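NDP-rhamnosyltransferase (Saccharopolyspora spinosa, PDB 3TSA) is a glycosyltransferase of the GT-B fold, built of two Rossmann-like domains that each hold a parallel beta sheet. Local coordinates at residues P115-V120 with P137-R142. Residues are numbered along the deposited sequence; the frame is centred on the assembly and turned at random.
Sequences PSVLLV and PVVLHR
Leu118, Leu119 and Val120 pair in parallel with Val138, Val139 and Leu140, two neighbouring strands of a Rossmann-like sheet joined through helix 125-133 as a beta-alpha-beta crossover. Four backbone hydrogen bonds zip them together: Leu118 N to Pro137 O, Val139 N to Leu118 O at 2.8 Å, Val120 N to Val139 O, and His141 N to Val120 O. The last is the most bent, at 149°, its donor tilted 28° from the carbonyl plane. Three CA-H...O contacts reinforce them, the shortest from Leu140 CA to Val120 O at 3.3 Å. Strand 3-7 flanks 117-121 on its other edge, and strand 177-180 flanks 138-141.

Apolar side chains meet on both faces. On one, Leu118 CD1 touches Val138 CG2 at 3.8 Å, while the other branch, Val138 CG1, meets Val120 CG2. On the other, Val117 CG2 lies 4.1 Å from Val139 CG2, and Leu119, with CG anti to the backbone N (chi1 178°), brings CD1 to Val139 CG1 and His141 CB; Leu21 of helix 19-27 covers Leu119 and His141. Leu140 CD2 lies 3.7 Å from Val120 CB and 3.5 Å from Val120 O.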
loop_
_atom_site.group_PDB
_atom_site.type_symbol
_atom_site.label_atom_id
_atom_site.label_comp_id
_atom_site.label_asym_id
_atom_site.label_seq_id
_atom_site.Cartn_x
_atom_site.Cartn_y
_atom_site.Cartn_z
ATOM N N PRO A 115 -15.575 11.576 8.547
ATOM C CA PRO A 115 -14.750 10.639 9.261
ATOM C C PRO A 115 -15.294 10.324 10.643
ATOM O O PRO A 115 -16.029 11.164 11.279
ATOM C CB PRO A 115 -13.395 11.390 9.343
ATOM C CG PRO A 115 -13.796 12.794 9.419
ATOM C CD PRO A 115 -14.852 12.842 8.309
ATOM N N SER A 116 -14.995 9.137 11.133
ATOM C CA SER A 116 -15.324 8.879 12.516
ATOM C C SER A 116 -14.184 9.028 13.487
ATOM O O SER A 116 -14.409 9.066 14.693
ATOM C CB SER A 116 -15.994 7.525 12.704
ATOM O OG SER A 116 -15.186 6.510 12.225
ATOM N N VAL A 117 -12.955 9.152 12.997
ATOM C CA VAL A 117 -11.863 9.237 13.927
ATOM C C VAL A 117 -10.759 9.914 13.073
ATOM O O VAL A 117 -10.746 9.757 11.803
ATOM C CB VAL A 117 -11.434 7.828 14.418
ATOM C CG1 VAL A 117 -11.044 6.955 13.283
ATOM C CG2 VAL A 117 -10.295 7.912 15.474
ATOM N N LEU A 118 -9.968 10.730 13.754
ATOM C CA LEU A 118 -8.846 11.439 13.120
ATOM C C LEU A 118 -7.553 10.801 13.629
ATOM O O LEU A 118 -7.341 10.715 14.837
ATOM C CB LEU A 118 -8.885 12.922 13.447
ATOM C CG LEU A 118 -10.199 13.648 13.205
ATOM C CD1 LEU A 118 -9.938 15.177 13.660
ATOM C CD2 LEU A 118 -10.629 13.514 11.719
ATOM N N LEU A 119 -6.676 10.377 12.707
ATOM C CA LEU A 119 -5.366 9.861 13.070
ATOM C C LEU A 119 -4.398 10.972 12.671
ATOM O O LEU A 119 -4.250 11.294 11.488
ATOM C CB LEU A 119 -5.105 8.606 12.247
ATOM C CG LEU A 119 -3.726 8.002 12.506
ATOM C CD1 LEU A 119 -3.528 7.606 13.968
ATOM C CD2 LEU A 119 -3.536 6.793 11.624
ATOM N N VAL A 120 -3.760 11.578 13.662
ATOM C CA VAL A 120 -3.144 12.874 13.469
ATOM C C VAL A 120 -1.704 12.799 13.860
ATOM O O VAL A 120 -1.400 12.324 14.971
ATOM C CB VAL A 120 -3.900 13.875 14.380
ATOM C CG1 VAL A 120 -3.251 15.275 14.322
ATOM C CG2 VAL A 120 -5.406 13.958 13.892
ATOM N N PRO A 137 -13.045 12.104 17.932
ATOM C CA PRO A 137 -11.877 11.516 18.633
ATOM C C PRO A 137 -10.622 11.655 17.812
ATOM O O PRO A 137 -10.664 11.489 16.578
ATOM C CB PRO A 137 -12.301 10.065 18.849
ATOM C CG PRO A 137 -13.292 9.780 17.795
ATOM C CD PRO A 137 -14.007 11.069 17.525
ATOM N N VAL A 138 -9.538 12.021 18.496
ATOM C CA VAL A 138 -8.254 12.222 17.883
ATOM C C VAL A 138 -7.311 11.200 18.475
ATOM O O VAL A 138 -7.117 11.159 19.701
ATOM C CB VAL A 138 -7.745 13.671 18.058
ATOM C CG1 VAL A 138 -6.285 13.785 17.659
ATOM C CG2 VAL A 138 -8.563 14.621 17.169
ATOM N N VAL A 139 -6.693 10.419 17.596
ATOM C CA VAL A 139 -5.627 9.524 18.033
ATOM C C VAL A 139 -4.366 10.148 17.475
ATOM O O VAL A 139 -4.204 10.293 16.231
ATOM C CB VAL A 139 -5.817 8.117 17.459
ATOM C CG1 VAL A 139 -4.566 7.219 17.789
ATOM C CG2 VAL A 139 -7.100 7.385 18.064
ATOM N N LEU A 140 -3.469 10.573 18.358
ATOM C CA LEU A 140 -2.219 11.166 17.904
ATOM C C LEU A 140 -1.242 10.020 17.540
ATOM O O LEU A 140 -1.252 8.943 18.151
ATOM C CB LEU A 140 -1.554 12.068 19.009
ATOM C CG LEU A 140 -2.162 13.463 19.168
ATOM C CD1 LEU A 140 -1.155 14.321 20.002
ATOM C CD2 LEU A 140 -2.510 14.111 17.813
ATOM N N HIS A 141 -0.387 10.274 16.549
ATOM C CA HIS A 141 0.645 9.291 16.147
ATOM C C HIS A 141 2.056 9.881 16.159
ATOM O O HIS A 141 2.351 10.801 15.391
ATOM C CB HIS A 141 0.314 8.785 14.724
ATOM C CG HIS A 141 1.054 7.544 14.349
ATOM N ND1 HIS A 141 2.353 7.587 13.897
ATOM C CD2 HIS A 141 0.704 6.232 14.386
ATOM C CE1 HIS A 141 2.774 6.352 13.664
ATOM N NE2 HIS A 141 1.807 5.509 13.967
ATOM N N ARG A 142 2.938 9.325 16.986
ATOM C CA ARG A 142 4.335 9.700 16.969
ATOM C C ARG A 142 5.025 9.007 15.816
ATOM O O ARG A 142 4.765 7.830 15.534
ATOM C CB ARG A 142 4.999 9.243 18.267
ATOM C CG ARG A 142 4.552 10.158 19.390
ATOM C CD ARG A 142 5.033 9.640 20.754
ATOM N NE ARG A 142 4.711 10.719 21.754
ATOM C CZ ARG A 142 4.402 10.418 23.032
ATOM N NH1 ARG A 142 4.475 9.129 23.489
ATOM N NH2 ARG A 142 4.018 11.416 23.866
#